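Local coordinates for protein aminotransferase (Streptomyces pactum, PDB 4ZM4) that belongs to the class-III aminotransferases, enzymes of the pyridoxal-phosphate-dependent superfamily, and forms a two-chain assembly with pyridoxal-5'-phosphate bound in the model, at residues 70-75 against 326-331; 83-88 against 317-322; 194-199 against 225-230; 359-364 against 382-387. The protein carries 1 engineered substitution. All blocks are in the same frame, centred on the assembly; numbering follows the deposited sequence.

Read from the N terminus, none of the four contacts cross: 3 is nested inside 2, 2 inside 1, and 4 follows in series. Interaction 1 opens in the loop at 70-75 and interaction 2 on the following helix, 77-89. Interaction 3 both opens and closes inside them, joining 194-199 to 225-230 near the edge strand 190-193 of the seven-stranded sheet. The chain then reaches helix 315-329, where interaction 2 closes and, a few residues later, interaction 1; both also touch the second subunit. Interaction 4 ties strand 360-365 to the loop before helix 387-393. It touches interaction 3, N196 ND2 lying 3.0 Å from R385 O, whereas the centres of interactions 2 and 4 are about 40 Å apart.

Interaction 1 of 4, residues 70-75 against 326-331; sequences HLFGYA and GKIRSL
The ammonium NZ of K327 is gripped three ways: by salt bridges to E78 and D76, at the start of helix 77-89, and by a cation-pi contact with F72. NZ lies 3.9 Å from the centroid of the F72 ring and 23° off its normal. The methylene before it is better centred, with CE of K327 3.5 Å above the middle of the F72 ring in a CH-pi contact. An extended lysine chain, with CG anti to the backbone N (chi1 177°), carries this end across the ring until the charge stands near CG of F72. L71 CB lies toward the rim of the opposite face. At the ring's edge, CG1 of I328 comes within 3.9 Å of F72 CZ, while L331 CD1 meets F72 CE1 obliquely at 3.8 Å. Beside this, L71 CD2 and I328 CD1 touch at 4.0 Å, their side chains crossing nearly at right angles. S330 OG donates to K327 O (2.6 Å) as the helix ends. The result is a cation-pi site in the class-III aminotransferase fold, packing the C-terminal end of helix 315-329 onto the loop that leads into helix 77-89.

Interaction 2 of 4, residues 83-88 against 317-322; sequences VADQFA and ALRAVV
R319 crosses obliquely between two side chains of the neighbouring helix and presents the edge of its guanidinium to both. Helices 77-89 and 315-329 run roughly antiparallel here, their local axes 8.9 Å apart at an angle of 148°. CG of R319 is anti to its backbone N, and a bend at chi2 turns the rest of the chain toward D85, so that NH1 and NH2 meet it end-on. Both nitrogens grip a single oxygen: D85 OD2 accepts from R319 NH1 at 3.0 Å and from R319 NH2 at 3.1 Å. OD2 lies in the guanidinium plane and uses its anti lone pair, yet the carboxylate itself stands perpendicular, the two planes being 90° apart. NH1 of R319 gives a second bond, 2.9 Å long, to Q86 OE1. The Q86 amide is tilted 68° from the guanidinium, and NH1 approaches from above its carbonyl plane. The amide's other end is fixed by Q86 NE2 bonding to G90 O, which settles which way the group is turned. Below the polar tip, R319 CB packs on Q86 CG at 3.9 Å. Nearer the two backbones, V83 CG2 rests on A320 CB at 3.7 Å; V83 also packs against F87 of the second subunit, placing this helix pair beside the dimer interface. With K89 NZ as a further salt-bridge partner, D85 OD2 lies between two positive groups, which would favour an ionised carboxylate and, in turn, probably a protonated guanidinium.

Interaction 3 of 4, residues 194-199 against 225-230; sequences GWNDPD and GVIPPA
A type II beta turn from G194 to D197, with W195 and N196 at its centre, leads from edge strand 190-193 of the seven-stranded aminotransferase sheet into helix 198-208, for which D197 is the N-cap. W195 has CG anti to its backbone N, so that CB sends the indole across the loop 225-230. CD1 of W195 meets I227 CG2 at 3.8 Å. Next round the ring, NE1 of W195 donates in the indole plane to I227 O (3.1 Å, N-H...O 159°), coming in from above the plane of that carbonyl. The far six-membered ring then lies alongside proline: CZ2 of W195 is 3.8 Å from P229 CB, and CH2 of W195 is 4.0 Å from the same carbon. H149 and F233 also meet the indole, the former edge-to-face. N196 pairs with the backbone just beyond. Its OD1 accepts from A230 N at 2.8 Å in a nearly straight bond (171°), while its ND2 donates to a lone pair of P228 O. The second hydrogen-bond partner of ND2 is R385 O, so the amide is held at both ends. Its nitrogen, N196 ND2, sits 3.2 Å above the plane of the W195 indole, toward the rim.

Interaction 4 of 4, residues 359-364 against 382-387; sequences PVHINR and AEPRDL
H361 has CG anti to its backbone N (chi1 -168°), a conformation that sends the imidazole out from the strand toward the loop 382-387. N363, two residues on, takes a different one: its CG is anti to the carbonyl carbon, beside the backbone N (chi1 -72°), which brings its amide back along the strand to the histidine. There H361 NE2 gives a weak bond to N363 OD1, 3.1 Å long and bent, with the acceptor in the ring plane. E383 comes from the loop. Its chain folds at chi2 (-50°), so the carboxylate doubles back toward the strand and OE2 reaches the ring edge, 3.2 Å from CE1 of H361; the ring and carboxylate planes are markedly tilted against each other. A382 O approaches the same edge, 3.4 Å from H361 CE1. Along the strand the side chains alternate: H361 and N363 face the loop while I362 turns away. The strand, 360-365, is the outermost of a three-stranded antiparallel sheet, and the backbones of H361 and N363 pair with A372 and S370 of strand 368-373. P384 meets the histidine tip to tip, its CG over one ring face and its CD 3.6 Å from H361 CE1. L390 of helix 387-393 packs against both. The remaining carboxylate oxygen of E383 turns to solvent-mediated contact: a single water donates to E383 OE1 at 2.8 Å and to I362 O at 2.7 Å, bridging the glutamate to the strand backbone.

Interaction 1 of 4, residues 70-75 against 326-331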
loop_
_atom_site.group_PDB
_atom_site.type_symbol
_atom_site.label_atom_id
_atom_site.label_comp_id
_atom_site.label_asym_id
_atom_site.label_seq_id
_atom_site.Cartn_x
_atom_site.Cartn_y
_atom_site.Cartn_z
ATOM N N HIS B 70 -9.560 -11.291 -8.988
ATOM C CA HIS B 70 -10.953 -11.687 -9.130
ATOM C C HIS B 70 -11.097 -13.070 -9.700
ATOM O O HIS B 70 -11.391 -13.265 -10.877
ATOM C CB HIS B 70 -11.673 -10.635 -9.966
ATOM C CG HIS B 70 -11.592 -9.267 -9.367
ATOM N ND1 HIS B 70 -10.810 -8.254 -9.907
ATOM C CD2 HIS B 70 -12.143 -8.761 -8.247
ATOM C CE1 HIS B 70 -10.888 -7.185 -9.137
ATOM N NE2 HIS B 70 -11.696 -7.459 -8.132
ATOM N N LEU B 71 -10.932 -14.043 -8.835
ATOM C CA LEU B 71 -11.043 -15.442 -9.195
ATOM C C LEU B 71 -12.491 -15.819 -9.542
ATOM O O LEU B 71 -12.741 -16.710 -10.378
ATOM C CB LEU B 71 -10.537 -16.276 -8.045
ATOM C CG LEU B 71 -10.050 -17.670 -8.345
ATOM C CD1 LEU B 71 -8.808 -17.637 -9.201
ATOM C CD2 LEU B 71 -9.758 -18.404 -7.037
ATOM N N PHE B 72 -13.430 -15.140 -8.908
ATOM C CA PHE B 72 -14.855 -15.382 -9.102
ATOM C C PHE B 72 -15.555 -14.249 -9.860
ATOM O O PHE B 72 -16.775 -14.177 -9.886
ATOM C CB PHE B 72 -15.530 -15.553 -7.731
ATOM C CG PHE B 72 -14.919 -16.635 -6.880
ATOM C CD1 PHE B 72 -15.097 -17.985 -7.214
ATOM C CD2 PHE B 72 -14.161 -16.321 -5.750
ATOM C CE1 PHE B 72 -14.541 -18.985 -6.435
ATOM C CE2 PHE B 72 -13.603 -17.332 -4.972
ATOM C CZ PHE B 72 -13.790 -18.661 -5.311
ATOM N N GLY B 73 -14.801 -13.322 -10.425
ATOM C CA GLY B 73 -15.401 -12.187 -11.131
ATOM C C GLY B 73 -15.635 -10.997 -10.264
ATOM O O GLY B 73 -15.382 -11.012 -9.067
ATOM N N TYR B 74 -16.087 -9.921 -10.891
ATOM C CA TYR B 74 -16.300 -8.654 -10.240
ATOM C C TYR B 74 -17.560 -8.689 -9.383
ATOM O O TYR B 74 -18.471 -9.483 -9.654
ATOM C CB TYR B 74 -16.477 -7.564 -11.278
ATOM C CG TYR B 74 -15.255 -7.205 -12.098
ATOM C CD1 TYR B 74 -14.045 -6.916 -11.496
ATOM C CD2 TYR B 74 -15.349 -7.050 -13.489
ATOM C CE1 TYR B 74 -12.947 -6.574 -12.260
ATOM C CE2 TYR B 74 -14.249 -6.689 -14.246
ATOM C CZ TYR B 74 -13.055 -6.449 -13.624
ATOM O OH TYR B 74 -11.968 -6.066 -14.371
ATOM N N ALA B 75 -17.638 -7.816 -8.378
ATOM C CA ALA B 75 -18.842 -7.711 -7.512
ATOM C C ALA B 75 -19.289 -9.044 -6.903
ATOM O O ALA B 75 -20.479 -9.421 -7.003
ATOM C CB ALA B 75 -20.003 -7.079 -8.280
ATOM N N GLY B 326 -11.962 -18.319 2.974
ATOM C CA GLY B 326 -13.049 -19.174 3.439
ATOM C C GLY B 326 -13.870 -19.730 2.309
ATOM O O GLY B 326 -14.093 -20.946 2.226
ATOM N N LYS B 327 -14.253 -18.859 1.385
ATOM C CA LYS B 327 -14.950 -19.298 0.164
ATOM C C LYS B 327 -14.158 -20.312 -0.673
ATOM O O LYS B 327 -14.709 -21.351 -1.070
ATOM C CB LYS B 327 -15.300 -18.111 -0.723
ATOM C CG LYS B 327 -15.947 -18.485 -2.033
ATOM C CD LYS B 327 -16.625 -17.295 -2.678
ATOM C CE LYS B 327 -17.173 -17.659 -4.037
ATOM N NZ LYS B 327 -17.761 -16.448 -4.676
ATOM N N ILE B 328 -12.889 -20.008 -0.945
ATOM C CA ILE B 328 -12.028 -20.914 -1.739
ATOM C C ILE B 328 -11.879 -22.306 -1.070
ATOM O O ILE B 328 -11.942 -23.357 -1.721
ATOM C CB ILE B 328 -10.632 -20.308 -1.946
ATOM C CG1 ILE B 328 -10.710 -19.129 -2.916
ATOM C CG2 ILE B 328 -9.640 -21.361 -2.451
ATOM C CD1 ILE B 328 -9.423 -18.326 -3.008
ATOM N N ARG B 329 -11.688 -22.276 0.240
ATOM C CA ARG B 329 -11.546 -23.494 1.034
ATOM C C ARG B 329 -12.794 -24.367 0.947
ATOM O O ARG B 329 -12.688 -25.591 0.913
ATOM C CB ARG B 329 -11.275 -23.113 2.477
ATOM C CG ARG B 329 -11.042 -24.269 3.447
ATOM C CD ARG B 329 -11.335 -23.616 4.801
ATOM N NE ARG B 329 -10.779 -24.004 6.062
ATOM C CZ ARG B 329 -11.182 -23.497 7.230
ATOM N NH1 ARG B 329 -12.205 -22.659 7.293
ATOM N NH2 ARG B 329 -10.584 -23.889 8.370
ATOM N N SER B 330 -13.962 -23.736 0.873
ATOM C CA SER B 330 -15.227 -24.463 0.848
ATOM C C SER B 330 -15.528 -25.088 -0.507
ATOM O O SER B 330 -16.511 -25.783 -0.660
ATOM C CB SER B 330 -16.369 -23.525 1.267
ATOM O OG SER B 330 -16.624 -22.553 0.271
ATOM N N LEU B 331 -14.668 -24.862 -1.494
ATOM C CA LEU B 331 -14.896 -25.315 -2.885
ATOM C C LEU B 331 -13.752 -26.216 -3.320
ATOM O O LEU B 331 -12.824 -25.772 -4.000
ATOM C CB LEU B 331 -15.001 -24.103 -3.814
ATOM C CG LEU B 331 -16.165 -23.136 -3.533
ATOM C CD1 LEU B 331 -16.061 -21.924 -4.469
ATOM C CD2 LEU B 331 -17.521 -23.798 -3.707
#

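Interaction 2 of 4, residues 83-88 against 317-322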
loop_
_atom_site.group_PDB
_atom_site.type_symbol
_atom_site.label_atom_id
_atom_site.label_comp_id
_atom_site.label_asym_id
_atom_site.label_seq_id
_atom_site.Cartn_x
_atom_site.Cartn_y
_atom_site.Cartn_z
ATOM N N VAL B 83 -17.249 -7.711 3.865
ATOM C CA VAL B 83 -16.474 -6.466 4.025
ATOM C C VAL B 83 -17.362 -5.302 4.440
ATOM O O VAL B 83 -17.028 -4.565 5.370
ATOM C CB VAL B 83 -15.692 -6.127 2.753
ATOM C CG1 VAL B 83 -14.991 -4.791 2.898
ATOM C CG2 VAL B 83 -14.682 -7.220 2.450
ATOM N N ALA B 84 -18.540 -5.201 3.844
ATOM C CA ALA B 84 -19.523 -4.195 4.255
ATOM C C ALA B 84 -19.986 -4.360 5.704
ATOM O O ALA B 84 -20.184 -3.383 6.433
ATOM C CB ALA B 84 -20.727 -4.227 3.328
ATOM N N ASP B 85 -20.164 -5.596 6.137
ATOM C CA ASP B 85 -20.466 -5.859 7.533
ATOM C C ASP B 85 -19.361 -5.348 8.470
ATOM O O ASP B 85 -19.639 -4.846 9.547
ATOM C CB ASP B 85 -20.663 -7.353 7.748
ATOM C CG ASP B 85 -21.083 -7.679 9.166
ATOM O OD1 ASP B 85 -22.083 -7.103 9.595
ATOM O OD2 ASP B 85 -20.432 -8.501 9.840
ATOM N N GLN B 86 -18.118 -5.506 8.054
ATOM C CA GLN B 86 -16.988 -5.028 8.837
ATOM C C GLN B 86 -16.940 -3.511 8.944
ATOM O O GLN B 86 -16.540 -2.986 9.988
ATOM C CB GLN B 86 -15.658 -5.532 8.263
ATOM C CG GLN B 86 -14.546 -5.536 9.290
ATOM C CD GLN B 86 -14.971 -6.296 10.537
ATOM O OE1 GLN B 86 -15.374 -7.441 10.449
ATOM N NE2 GLN B 86 -14.873 -5.652 11.697
ATOM N N PHE B 87 -17.356 -2.824 7.883
ATOM C CA PHE B 87 -17.483 -1.364 7.921
ATOM C C PHE B 87 -18.484 -0.917 8.983
ATOM O O PHE B 87 -18.324 0.134 9.593
ATOM C CB PHE B 87 -17.835 -0.794 6.534
ATOM C CG PHE B 87 -16.628 -0.563 5.669
ATOM C CD1 PHE B 87 -15.890 0.604 5.795
ATOM C CD2 PHE B 87 -16.189 -1.526 4.790
ATOM C CE1 PHE B 87 -14.754 0.802 5.029
ATOM C CE2 PHE B 87 -15.079 -1.330 4.011
ATOM C CZ PHE B 87 -14.352 -0.184 4.135
ATOM N N ALA B 88 -19.506 -1.730 9.229
ATOM C CA ALA B 88 -20.511 -1.402 10.222
ATOM C C ALA B 88 -20.034 -1.722 11.625
ATOM O O ALA B 88 -20.590 -1.189 12.591
ATOM C CB ALA B 88 -21.806 -2.136 9.918
ATOM N N ALA B 317 -9.687 -5.229 5.598
ATOM C CA ALA B 317 -8.786 -6.052 4.785
ATOM C C ALA B 317 -8.756 -7.516 5.237
ATOM O O ALA B 317 -8.852 -8.427 4.408
ATOM C CB ALA B 317 -7.358 -5.495 4.808
ATOM N N LEU B 318 -8.634 -7.747 6.532
ATOM C CA LEU B 318 -8.611 -9.122 7.050
ATOM C C LEU B 318 -9.988 -9.819 7.005
ATOM O O LEU B 318 -10.066 -11.029 6.786
ATOM C CB LEU B 318 -7.987 -9.174 8.447
ATOM C CG LEU B 318 -6.550 -8.644 8.479
ATOM C CD1 LEU B 318 -5.857 -9.057 9.778
ATOM C CD2 LEU B 318 -5.722 -9.115 7.282
ATOM N N ARG B 319 -11.070 -9.061 7.098
ATOM C CA ARG B 319 -12.389 -9.634 6.800
ATOM C C ARG B 319 -12.442 -10.140 5.350
ATOM O O ARG B 319 -12.985 -11.219 5.058
ATOM C CB ARG B 319 -13.493 -8.604 7.079
ATOM C CG ARG B 319 -14.907 -9.174 7.083
ATOM C CD ARG B 319 -15.159 -10.122 8.254
ATOM N NE ARG B 319 -16.485 -10.706 8.160
ATOM C CZ ARG B 319 -17.592 -10.150 8.629
ATOM N NH1 ARG B 319 -17.569 -8.997 9.276
ATOM N NH2 ARG B 319 -18.742 -10.754 8.453
ATOM N N ALA B 320 -11.892 -9.354 4.418
ATOM C CA ALA B 320 -11.863 -9.772 3.024
ATOM C C ALA B 320 -11.034 -11.064 2.851
ATOM O O ALA B 320 -11.408 -11.930 2.085
ATOM C CB ALA B 320 -11.322 -8.653 2.139
ATOM N N VAL B 321 -9.908 -11.171 3.555
ATOM C CA VAL B 321 -9.074 -12.363 3.447
ATOM C C VAL B 321 -9.862 -13.547 3.976
ATOM O O VAL B 321 -9.899 -14.601 3.341
ATOM C CB VAL B 321 -7.722 -12.223 4.198
ATOM C CG1 VAL B 321 -6.971 -13.537 4.284
ATOM C CG2 VAL B 321 -6.829 -11.186 3.522
ATOM N N VAL B 322 -10.512 -13.372 5.117
ATOM C CA VAL B 322 -11.303 -14.449 5.737
ATOM C C VAL B 322 -12.454 -14.918 4.853
ATOM O O VAL B 322 -12.666 -16.113 4.661
ATOM C CB VAL B 322 -11.828 -14.004 7.119
ATOM C CG1 VAL B 322 -12.949 -14.939 7.619
ATOM C CG2 VAL B 322 -10.672 -13.937 8.120
#

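Interaction 3 of 4, residues 194-199 against 225-230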
loop_
_atom_site.group_PDB
_atom_site.type_symbol
_atom_site.label_atom_id
_atom_site.label_comp_id
_atom_site.label_asym_id
_atom_site.label_seq_id
_atom_site.Cartn_x
_atom_site.Cartn_y
_atom_site.Cartn_z
ATOM N N GLY B 194 18.895 -14.224 -16.370
ATOM C CA GLY B 194 17.802 -14.649 -17.215
ATOM C C GLY B 194 17.021 -15.794 -16.568
ATOM O O GLY B 194 17.607 -16.692 -15.947
ATOM N N TRP B 195 15.711 -15.761 -16.753
ATOM C CA TRP B 195 14.795 -16.781 -16.284
ATOM C C TRP B 195 15.131 -18.105 -16.964
ATOM O O TRP B 195 15.522 -18.100 -18.118
ATOM C CB TRP B 195 13.389 -16.353 -16.659
ATOM C CG TRP B 195 12.218 -17.218 -16.182
ATOM C CD1 TRP B 195 11.109 -17.520 -16.898
ATOM C CD2 TRP B 195 12.013 -17.804 -14.882
ATOM N NE1 TRP B 195 10.243 -18.247 -16.146
ATOM C CE2 TRP B 195 10.772 -18.442 -14.911
ATOM C CE3 TRP B 195 12.769 -17.852 -13.716
ATOM C CZ2 TRP B 195 10.254 -19.111 -13.835
ATOM C CZ3 TRP B 195 12.261 -18.543 -12.638
ATOM C CH2 TRP B 195 11.022 -19.181 -12.710
ATOM N N ASN B 196 15.033 -19.205 -16.224
ATOM C CA ASN B 196 15.262 -20.545 -16.720
ATOM C C ASN B 196 16.629 -20.758 -17.353
ATOM O O ASN B 196 16.756 -21.445 -18.359
ATOM C CB ASN B 196 14.148 -20.939 -17.685
ATOM C CG ASN B 196 12.815 -21.170 -16.975
ATOM O OD1 ASN B 196 12.776 -21.736 -15.888
ATOM N ND2 ASN B 196 11.731 -20.748 -17.589
ATOM N N ASP B 197 17.668 -20.158 -16.767
ATOM C CA ASP B 197 19.074 -20.339 -17.233
ATOM C C ASP B 197 19.890 -20.997 -16.126
ATOM O O ASP B 197 20.562 -20.305 -15.370
ATOM C CB ASP B 197 19.682 -18.986 -17.610
ATOM C CG ASP B 197 21.043 -19.125 -18.263
ATOM O OD1 ASP B 197 21.663 -20.204 -18.168
ATOM O OD2 ASP B 197 21.491 -18.160 -18.897
ATOM N N PRO B 198 19.830 -22.347 -16.009
ATOM C CA PRO B 198 20.509 -23.040 -14.890
ATOM C C PRO B 198 22.037 -22.874 -14.831
ATOM O O PRO B 198 22.601 -22.763 -13.749
ATOM C CB PRO B 198 20.107 -24.506 -15.064
ATOM C CG PRO B 198 19.486 -24.627 -16.399
ATOM C CD PRO B 198 19.117 -23.277 -16.904
ATOM N N ASP B 199 22.693 -22.862 -15.979
ATOM C CA ASP B 199 24.149 -22.638 -16.038
ATOM C C ASP B 199 24.519 -21.309 -15.356
ATOM O O ASP B 199 25.358 -21.273 -14.492
ATOM C CB ASP B 199 24.638 -22.596 -17.497
ATOM C CG ASP B 199 24.574 -23.958 -18.196
ATOM O OD1 ASP B 199 24.569 -25.013 -17.510
ATOM O OD2 ASP B 199 24.549 -23.958 -19.471
ATOM N N GLY B 225 4.667 -12.486 -20.299
ATOM C CA GLY B 225 4.188 -13.750 -20.835
ATOM C C GLY B 225 3.912 -14.569 -19.611
ATOM O O GLY B 225 4.132 -14.109 -18.502
ATOM N N VAL B 226 3.427 -15.769 -19.801
ATOM C CA VAL B 226 3.176 -16.633 -18.679
ATOM C C VAL B 226 4.150 -17.777 -18.850
ATOM O O VAL B 226 3.773 -18.877 -19.202
ATOM C CB VAL B 226 1.704 -17.112 -18.663
ATOM C CG1 VAL B 226 1.492 -18.212 -17.631
ATOM C CG2 VAL B 226 0.792 -15.937 -18.368
ATOM N N ILE B 227 5.415 -17.506 -18.605
ATOM C CA ILE B 227 6.459 -18.507 -18.786
ATOM C C ILE B 227 6.634 -19.330 -17.508
ATOM O O ILE B 227 7.223 -18.862 -16.524
ATOM C CB ILE B 227 7.802 -17.865 -19.222
ATOM C CG1 ILE B 227 7.571 -17.001 -20.465
ATOM C CG2 ILE B 227 8.830 -18.948 -19.512
ATOM C CD1 ILE B 227 8.772 -16.180 -20.891
ATOM N N PRO B 228 6.158 -20.575 -17.535
ATOM C CA PRO B 228 6.386 -21.425 -16.396
ATOM C C PRO B 228 7.864 -21.784 -16.225
ATOM O O PRO B 228 8.683 -21.580 -17.134
ATOM C CB PRO B 228 5.558 -22.678 -16.717
ATOM C CG PRO B 228 5.532 -22.744 -18.201
ATOM C CD PRO B 228 5.656 -21.326 -18.704
ATOM N N PRO B 229 8.222 -22.294 -15.051
ATOM C CA PRO B 229 9.622 -22.645 -14.870
ATOM C C PRO B 229 9.920 -23.918 -15.662
ATOM O O PRO B 229 9.072 -24.814 -15.735
ATOM C CB PRO B 229 9.717 -22.893 -13.368
ATOM C CG PRO B 229 8.350 -23.374 -12.989
ATOM C CD PRO B 229 7.377 -22.731 -13.933
ATOM N N ALA B 230 11.106 -23.996 -16.251
ATOM C CA ALA B 230 11.561 -25.197 -16.939
ATOM C C ALA B 230 11.629 -26.351 -15.947
ATOM O O ALA B 230 11.868 -26.143 -14.753
ATOM C CB ALA B 230 12.926 -24.968 -17.558
#

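Interaction 4 of 4, residues 359-364 against 382-387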
loop_
_atom_site.group_PDB
_atom_site.type_symbol
_atom_site.label_atom_id
_atom_site.label_comp_id
_atom_site.label_asym_id
_atom_site.label_seq_id
_atom_site.Cartn_x
_atom_site.Cartn_y
_atom_site.Cartn_z
ATOM N N PRO B 359 -0.286 -16.823 -37.003
ATOM C CA PRO B 359 0.473 -17.490 -35.962
ATOM C C PRO B 359 0.332 -16.779 -34.609
ATOM O O PRO B 359 0.269 -15.546 -34.529
ATOM C CB PRO B 359 1.912 -17.468 -36.482
ATOM C CG PRO B 359 1.954 -16.414 -37.534
ATOM C CD PRO B 359 0.568 -16.337 -38.103
ATOM N N VAL B 360 0.274 -17.570 -33.543
ATOM C CA VAL B 360 0.052 -17.052 -32.197
ATOM C C VAL B 360 0.864 -17.907 -31.208
ATOM O O VAL B 360 1.011 -19.104 -31.405
ATOM C CB VAL B 360 -1.444 -17.105 -31.882
ATOM C CG1 VAL B 360 -1.905 -18.548 -31.713
ATOM C CG2 VAL B 360 -1.773 -16.287 -30.653
ATOM N N HIS B 361 1.395 -17.284 -30.157
ATOM C CA HIS B 361 1.936 -18.029 -29.030
ATOM C C HIS B 361 1.026 -17.873 -27.827
ATOM O O HIS B 361 0.615 -16.752 -27.500
ATOM C CB HIS B 361 3.337 -17.568 -28.657
ATOM C CG HIS B 361 4.027 -18.499 -27.704
ATOM N ND1 HIS B 361 4.683 -19.630 -28.130
ATOM C CD2 HIS B 361 4.135 -18.486 -26.352
ATOM C CE1 HIS B 361 5.173 -20.272 -27.085
ATOM N NE2 HIS B 361 4.865 -19.594 -25.994
ATOM N N ILE B 362 0.689 -18.994 -27.193
ATOM C CA ILE B 362 -0.230 -19.029 -26.040
ATOM C C ILE B 362 0.385 -19.891 -24.951
ATOM O O ILE B 362 0.703 -21.050 -25.203
ATOM C CB ILE B 362 -1.594 -19.644 -26.424
ATOM C CG1 ILE B 362 -2.294 -18.793 -27.478
ATOM C CG2 ILE B 362 -2.494 -19.774 -25.195
ATOM C CD1 ILE B 362 -3.591 -19.391 -28.016
ATOM N N ASN B 363 0.649 -19.308 -23.789
ATOM C CA ASN B 363 1.082 -20.073 -22.621
ATOM C C ASN B 363 -0.027 -20.024 -21.570
ATOM O O ASN B 363 -0.669 -19.012 -21.415
ATOM C CB ASN B 363 2.377 -19.519 -22.004
ATOM C CG ASN B 363 3.625 -19.781 -22.852
ATOM O OD1 ASN B 363 4.489 -18.898 -22.976
ATOM N ND2 ASN B 363 3.771 -20.994 -23.367
ATOM N N ARG B 364 -0.245 -21.119 -20.868
ATOM C CA ARG B 364 -1.262 -21.140 -19.868
ATOM C C ARG B 364 -0.865 -21.947 -18.626
ATOM O O ARG B 364 -0.254 -23.002 -18.721
ATOM C CB ARG B 364 -2.554 -21.699 -20.463
ATOM C CG ARG B 364 -3.762 -21.583 -19.523
ATOM C CD ARG B 364 -5.055 -22.030 -20.203
ATOM N NE ARG B 364 -5.049 -23.461 -20.507
ATOM C CZ ARG B 364 -5.262 -24.433 -19.620
ATOM N NH1 ARG B 364 -5.494 -24.156 -18.344
ATOM N NH2 ARG B 364 -5.245 -25.706 -20.023
ATOM N N ALA B 382 8.262 -22.463 -31.617
ATOM C CA ALA B 382 9.164 -22.076 -30.538
ATOM C C ALA B 382 8.531 -22.237 -29.161
ATOM O O ALA B 382 7.338 -21.971 -29.009
ATOM C CB ALA B 382 9.603 -20.633 -30.743
ATOM N N GLU B 383 9.316 -22.682 -28.170
ATOM C CA GLU B 383 8.906 -22.559 -26.750
ATOM C C GLU B 383 9.932 -21.714 -25.989
ATOM O O GLU B 383 10.868 -22.241 -25.398
ATOM C CB GLU B 383 8.698 -23.891 -26.023
ATOM C CG GLU B 383 7.348 -24.567 -26.258
ATOM C CD GLU B 383 6.135 -23.659 -26.048
ATOM O OE1 GLU B 383 5.112 -23.922 -26.702
ATOM O OE2 GLU B 383 6.194 -22.683 -25.255
ATOM N N PRO B 384 9.793 -20.389 -26.066
ATOM C CA PRO B 384 10.752 -19.532 -25.427
ATOM C C PRO B 384 10.763 -19.792 -23.944
ATOM O O PRO B 384 9.696 -20.067 -23.353
ATOM C CB PRO B 384 10.225 -18.126 -25.739
ATOM C CG PRO B 384 8.787 -18.310 -26.022
ATOM C CD PRO B 384 8.722 -19.621 -26.727
ATOM N N ARG B 385 11.952 -19.741 -23.356
ATOM C CA ARG B 385 12.116 -20.043 -21.936
ATOM C C ARG B 385 12.283 -18.787 -21.093
ATOM O O ARG B 385 12.269 -18.854 -19.870
ATOM C CB ARG B 385 13.311 -20.975 -21.719
ATOM C CG ARG B 385 14.676 -20.370 -22.055
ATOM C CD ARG B 385 15.751 -20.762 -21.021
ATOM N NE ARG B 385 17.146 -20.672 -21.497
ATOM C CZ ARG B 385 17.916 -19.586 -21.402
ATOM N NH1 ARG B 385 17.460 -18.439 -20.858
ATOM N NH2 ARG B 385 19.152 -19.640 -21.865
ATOM N N ASP B 386 12.382 -17.634 -21.741
ATOM C CA ASP B 386 12.546 -16.396 -21.027
ATOM C C ASP B 386 12.007 -15.223 -21.832
ATOM O O ASP B 386 11.580 -15.396 -22.961
ATOM C CB ASP B 386 14.018 -16.162 -20.642
ATOM C CG ASP B 386 14.938 -16.014 -21.850
ATOM O OD1 ASP B 386 14.494 -15.569 -22.941
ATOM O OD2 ASP B 386 16.127 -16.357 -21.709
ATOM N N LEU B 387 12.006 -14.048 -21.200
ATOM C CA LEU B 387 11.469 -12.813 -21.772
ATOM C C LEU B 387 12.048 -12.427 -23.131
ATOM O O LEU B 387 11.307 -12.013 -24.020
ATOM C CB LEU B 387 11.650 -11.649 -20.759
ATOM C CG LEU B 387 11.392 -10.221 -21.250
ATOM C CD1 LEU B 387 9.947 -10.088 -21.702
ATOM C CD2 LEU B 387 11.735 -9.191 -20.169
HETATM O O HOH W 1 2.687 -22.715 -26.008
#